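Local coordinates for protein endoglucanase (Cryptopygus antarcticus, PDB 5H4U) that cleaves internal beta-1,4-glucosidic linkages in carboxymethylcellulose, lichenan and barley beta-glucan, releasing mainly short cello-oligosaccharides from carboxymethylcellulose, at residues Gly96-Glu99 / Ser100-Cys103; Cys209-Ile212 / Leu213-Lys216. All coordinates share one frame; numbering follows the deposited sequence.

Interaction 1: residues Gly96-Glu99 / Ser100-Cys103; sequences GQPE and SQTC
Glu99 meets Cys103 through both backbone and side chain. Its carbonyl O accepts Cys103 N at 2.9 Å, with an N-H...O angle of 166°, and also takes Thr102 N at 3.2 Å from well above the carbonyl plane, so two donors share one oxygen. Beside them, Glu99 CB lies 3.9 Å from Cys103 SG. With CG anti to the carbonyl carbon (chi1 -70°) and the chain extended beyond it, the carboxylate is carried out of the turn, to a salt bridge with Lys40 and hydrogen bonds from Ser34 and Thr128.

At the other end, Gln97 and Gln101 cross at about a right angle, their amide planes 31° apart. Gln101 OE1 approaches Gln97 CD to 3.3 Å without hydrogen bonding to that amide; Gln97 NE2 is bonded to Thr18 instead. Gln97 OE1 is 2.9 Å from a water that may also reach Gln101 O. In place of Gln97, an alanine is likely to leave Thr18 without this amide partner and Gln101 freer to turn.

Between these pairs, Pro98 O receives Gln101 N at 2.8 Å, with a weak second hydrogen bond from Thr102 N. Such i+3 and i+4 bonding, with Pro98 at the N-cap, marks a single helical turn, which here leads from strand 85-94 to the Cys35-Cys103 disulfide of the family 45 double-psi beta-barrel.

Interaction 2: residues Cys209-Ile212 / Leu213-Lys216; sequences CPTI and LTQK
The N-terminal turn of helix 211-217 brings Pro210, at the N-cap, against Leu213 and Thr214. Pro210 O serves two donors: Thr214 N at 3.0 Å, in the carbonyl plane and nearly straight (N-H...O 176°), and Leu213 N at 3.1 Å, which comes from above that plane. The proline ring and the leucine side chain run side by side, pointing the same way, with Pro210 CG 3.9 Å from Leu213 CD1. Thr214 turns its methyl CG2 towards Cys209 CB. Its OG1 hydrogen-bonds a water at 2.9 Å, and this water donates to Cys209 O at 3.0 Å, tying the residue before the cap to the first turn.

This helix follows strand 201-207 of the double-psi beta-barrel and rests on two other strands: Leu213 touches Phe80 and Phe89, while Ile212 reaches Phe80, Gln82 and Tyr87. Cys209, in disulfide linkage with Cys106, joins its start to strand 106-111.

Further along, Gln215 N bonds to Thr211 O at 2.9 Å, the regular i+4 pattern. At the next position the pattern changes: Lys216 N lies 4.5 Å from Ile212 O and bonds to Leu213 O instead. Ile212 O is taken by Lys216 NZ at 2.8 Å, in the carbonyl plane with a C=O...N angle of 152°. The lysine runs alongside Ile212, and a bend at its last torsion (chi4 75°) brings the amine back to this carbonyl.

In the fold
Interaction 1 closes before interaction 2 opens along the chain, and the two do not touch: their centres are 19 Å apart and their nearest atoms about 7 Å. Each is a short helical segment following a strand of the same mixed sheet: helix 99-102 comes after strand 85-94, and helix 211-217 after strand 201-207. Strand 85-94 is common to both, since it leads into interaction 1 and also lies against interaction 2. Cys106, the disulfide partner of interaction 2, comes only three residues after 96-103 ends. Interaction 1 lies nearer the inferred catalytic residues: the Glu99 side chain is about 11 Å from that of Asp138, the inferred proton donor, whereas interaction 2 lies away from the annotated sites.

Interaction 1: residues Gly96-Glu99 / Ser100-Cys103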
ATOM      1  N   GLY A  96       9.377 -14.628   7.378  1.00 18.50           N
ATOM      2  CA  GLY A  96      10.663 -14.988   6.807  1.00 17.94           C
ATOM      3  C   GLY A  96      10.605 -15.401   5.351  1.00 17.58           C
ATOM      4  O   GLY A  96      10.923 -16.553   5.011  1.00 19.81           O
ATOM      5  N   GLN A  97      10.153 -14.488   4.489  1.00 15.84           N
ATOM      6  CA  GLN A  97      10.103 -14.691   3.051  1.00 14.64           C
ATOM      7  C   GLN A  97      10.857 -13.564   2.362  1.00 13.24           C
ATOM      8  O   GLN A  97      10.736 -12.402   2.758  1.00 12.28           O
ATOM      9  CB  GLN A  97       8.657 -14.742   2.520  1.00 14.32           C
ATOM     10  CG  GLN A  97       8.023 -16.125   2.510  1.00 14.73           C
ATOM     11  CD  GLN A  97       6.790 -16.227   1.593  1.00 14.34           C
ATOM     12  OE1 GLN A  97       6.513 -15.330   0.796  1.00 13.91           O
ATOM     13  NE2 GLN A  97       6.040 -17.312   1.730  1.00 13.62           N
ATOM     14  N   PRO A  98      11.656 -13.880   1.354  1.00 12.50           N
ATOM     15  CA  PRO A  98      12.416 -12.847   0.651  1.00 11.73           C
ATOM     16  C   PRO A  98      11.558 -12.132  -0.389  1.00 11.85           C
ATOM     17  O   PRO A  98      10.498 -12.611  -0.801  1.00 11.62           O
ATOM     18  CB  PRO A  98      13.543 -13.645  -0.009  1.00 11.47           C
ATOM     19  CG  PRO A  98      12.918 -14.964  -0.293  1.00 11.74           C
ATOM     20  CD  PRO A  98      11.918 -15.224   0.819  1.00 12.19           C
ATOM     21  N   GLU A  99      12.052 -10.971  -0.831  1.00 11.59           N
ATOM     22  CA  GLU A  99      11.292 -10.167  -1.788  1.00 11.61           C
ATOM     23  C   GLU A  99      11.064 -10.923  -3.095  1.00 11.53           C
ATOM     24  O   GLU A  99      10.068 -10.684  -3.787  1.00 11.63           O
ATOM     25  CB  GLU A  99      11.985  -8.819  -2.060  1.00 11.21           C
ATOM     26  CG  GLU A  99      11.933  -7.846  -0.875  1.00 11.58           C
ATOM     27  CD  GLU A  99      12.220  -6.366  -1.231  1.00 11.74           C
ATOM     28  OE1 GLU A  99      13.159  -6.067  -1.995  1.00 11.29           O
ATOM     29  OE2 GLU A  99      11.477  -5.484  -0.737  1.00 11.62           O
ATOM     30  N   SER A 100      11.951 -11.849  -3.448  1.00 10.77           N
ATOM     31  CA  SER A 100      11.690 -12.628  -4.642  1.00 10.77           C
ATOM     32  C   SER A 100      10.388 -13.409  -4.527  1.00 11.24           C
ATOM     33  O   SER A 100       9.758 -13.706  -5.544  1.00 11.10           O
ATOM     34  CB  SER A 100      12.864 -13.560  -4.909  1.00 10.99           C
ATOM     35  OG  SER A 100      13.145 -14.347  -3.768  1.00 11.71           O
ATOM     36  N   GLN A 101       9.931 -13.678  -3.311  1.00 11.29           N
ATOM     37  CA  GLN A 101       8.686 -14.405  -3.134  1.00 11.70           C
ATOM     38  C   GLN A 101       7.481 -13.520  -2.856  1.00 11.15           C
ATOM     39  O   GLN A 101       6.353 -13.973  -3.058  1.00 11.83           O
ATOM     40  CB  GLN A 101       8.829 -15.391  -1.969  1.00 13.02           C
ATOM     41  CG  GLN A 101       9.109 -16.825  -2.344  1.00 13.48           C
ATOM     42  CD  GLN A 101       8.650 -17.736  -1.243  1.00 15.72           C
ATOM     43  OE1 GLN A 101       7.438 -18.022  -1.121  1.00 16.02           O
ATOM     44  NE2 GLN A 101       9.600 -18.172  -0.389  1.00 16.02           N
ATOM     45  N   THR A 102       7.676 -12.271  -2.442  1.00 11.09           N
ATOM     46  CA  THR A 102       6.559 -11.416  -2.060  1.00 10.54           C
ATOM     47  C   THR A 102       6.306 -10.266  -3.018  1.00  9.99           C
ATOM     48  O   THR A 102       5.161  -9.833  -3.136  1.00  9.48           O
ATOM     49  CB  THR A 102       6.762 -10.845  -0.650  1.00 10.58           C
ATOM     50  OG1 THR A 102       7.964 -10.078  -0.604  1.00 11.34           O
ATOM     51  CG2 THR A 102       6.857 -11.961   0.357  1.00 11.71           C
ATOM     52  N   CYS A 103       7.330  -9.775  -3.708  1.00  9.53           N
ATOM     53  CA  CYS A 103       7.160  -8.598  -4.543  1.00  9.55           C
ATOM     54  C   CYS A 103       6.170  -8.853  -5.671  1.00  9.75           C
ATOM     55  O   CYS A 103       6.339  -9.779  -6.478  1.00  9.40           O
ATOM     56  CB  CYS A 103       8.506  -8.126  -5.088  1.00  9.92           C
ATOM     57  SG  CYS A 103       9.287  -6.845  -4.011  1.00 13.44           S
TER
HETATM   58  O   HOH W   1       4.392 -15.669  -1.083  1.00 12.13           O

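Interaction 2: residues Cys209-Ile212 / Leu213-Lys216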
ATOM      1  N   CYS A 209      -2.678 -12.585  -9.160  1.00 11.05           N
ATOM      2  CA  CYS A 209      -3.031 -11.179  -9.061  1.00 11.11           C
ATOM      3  C   CYS A 209      -4.130 -10.827 -10.065  1.00 11.71           C
ATOM      4  O   CYS A 209      -3.990 -11.107 -11.260  1.00 11.63           O
ATOM      5  CB  CYS A 209      -1.790 -10.316  -9.287  1.00 11.51           C
ATOM      6  SG  CYS A 209      -0.721 -10.024  -7.802  1.00 12.20           S
ATOM      7  N   PRO A 210      -5.227 -10.215  -9.631  1.00 12.41           N
ATOM      8  CA  PRO A 210      -6.268  -9.818 -10.587  1.00 11.84           C
ATOM      9  C   PRO A 210      -5.795  -8.673 -11.468  1.00 11.61           C
ATOM     10  O   PRO A 210      -4.954  -7.865 -11.076  1.00 10.84           O
ATOM     11  CB  PRO A 210      -7.426  -9.381  -9.689  1.00 11.64           C
ATOM     12  CG  PRO A 210      -6.752  -8.920  -8.411  1.00 11.47           C
ATOM     13  CD  PRO A 210      -5.511  -9.753  -8.256  1.00 11.24           C
ATOM     14  N   THR A 211      -6.354  -8.607 -12.679  1.00 11.91           N
ATOM     15  CA  THR A 211      -5.985  -7.525 -13.583  1.00 12.06           C
ATOM     16  C   THR A 211      -6.441  -6.170 -13.077  1.00 11.90           C
ATOM     17  O   THR A 211      -5.897  -5.154 -13.510  1.00 11.89           O
ATOM     18  CB  THR A 211      -6.571  -7.715 -14.981  1.00 12.69           C
ATOM     19  OG1 THR A 211      -8.001  -7.693 -14.901  1.00 13.17           O
ATOM     20  CG2 THR A 211      -6.109  -9.025 -15.594  1.00 12.11           C
ATOM     21  N   ILE A 212      -7.435  -6.112 -12.190  1.00 12.04           N
ATOM     22  CA  ILE A 212      -7.822  -4.790 -11.724  1.00 12.18           C
ATOM     23  C   ILE A 212      -6.753  -4.173 -10.832  1.00 11.73           C
ATOM     24  O   ILE A 212      -6.719  -2.951 -10.672  1.00 12.02           O
ATOM     25  CB  ILE A 212      -9.213  -4.793 -11.060  1.00 11.88           C
ATOM     26  CG1 ILE A 212      -9.736  -3.354 -11.046  1.00 12.12           C
ATOM     27  CG2 ILE A 212      -9.222  -5.490  -9.708  1.00 11.34           C
ATOM     28  CD1 ILE A 212     -11.138  -3.191 -10.643  1.00 13.14           C
ATOM     29  N   LEU A 213      -5.859  -4.979 -10.268  1.00 11.64           N
ATOM     30  CA  LEU A 213      -4.693  -4.462  -9.562  1.00 11.40           C
ATOM     31  C   LEU A 213      -3.482  -4.343 -10.495  1.00 11.08           C
ATOM     32  O   LEU A 213      -2.845  -3.288 -10.566  1.00 10.97           O
ATOM     33  CB  LEU A 213      -4.379  -5.373  -8.363  1.00 10.80           C
ATOM     34  CG  LEU A 213      -5.289  -5.221  -7.137  1.00 10.06           C
ATOM     35  CD1 LEU A 213      -5.029  -6.305  -6.090  1.00  9.08           C
ATOM     36  CD2 LEU A 213      -5.151  -3.830  -6.511  1.00  9.45           C
ATOM     37  N   THR A 214      -3.170  -5.405 -11.240  1.00 11.59           N
ATOM     38  CA  THR A 214      -1.963  -5.407 -12.067  1.00 11.86           C
ATOM     39  C   THR A 214      -2.043  -4.450 -13.244  1.00 11.75           C
ATOM     40  O   THR A 214      -1.003  -4.058 -13.775  1.00 12.02           O
ATOM     41  CB  THR A 214      -1.650  -6.806 -12.603  1.00 11.62           C
ATOM     42  OG1 THR A 214      -2.558  -7.136 -13.659  1.00 12.11           O
ATOM     43  CG2 THR A 214      -1.768  -7.826 -11.513  1.00 11.55           C
ATOM     44  N   GLN A 215      -3.232  -4.069 -13.680  1.00 12.11           N
ATOM     45  CA  GLN A 215      -3.295  -3.041 -14.707  1.00 13.02           C
ATOM     46  C   GLN A 215      -2.940  -1.674 -14.138  1.00 13.35           C
ATOM     47  O   GLN A 215      -2.541  -0.781 -14.891  1.00 13.71           O
ATOM     48  CB  GLN A 215      -4.679  -3.069 -15.370  1.00 14.21           C
ATOM     49  CG  GLN A 215      -5.205  -1.767 -15.923  1.00 15.77           C
ATOM     50  CD  GLN A 215      -6.442  -1.297 -15.154  1.00 22.99           C
ATOM     51  OE1 GLN A 215      -7.440  -2.033 -15.051  1.00 22.53           O
ATOM     52  NE2 GLN A 215      -6.381  -0.071 -14.598  1.00 23.55           N
ATOM     53  N   LYS A 216      -3.029  -1.510 -12.817  1.00 12.79           N
ATOM     54  CA  LYS A 216      -2.575  -0.295 -12.159  1.00 11.99           C
ATOM     55  C   LYS A 216      -1.079  -0.345 -11.866  1.00 11.99           C
ATOM     56  O   LYS A 216      -0.340   0.581 -12.222  1.00 11.99           O
ATOM     57  CB  LYS A 216      -3.360  -0.095 -10.869  1.00 11.67           C
ATOM     58  CG  LYS A 216      -4.720   0.518 -11.060  1.00 12.22           C
ATOM     59  CD  LYS A 216      -5.642   0.166  -9.924  1.00 10.95           C
ATOM     60  CE  LYS A 216      -7.036   0.591 -10.262  1.00 11.68           C
ATOM     61  NZ  LYS A 216      -7.599  -0.353 -11.261  1.00 13.03           N
TER
HETATM   62  O   HOH W   2      -2.706 -10.047 -13.728  1.00 13.75           O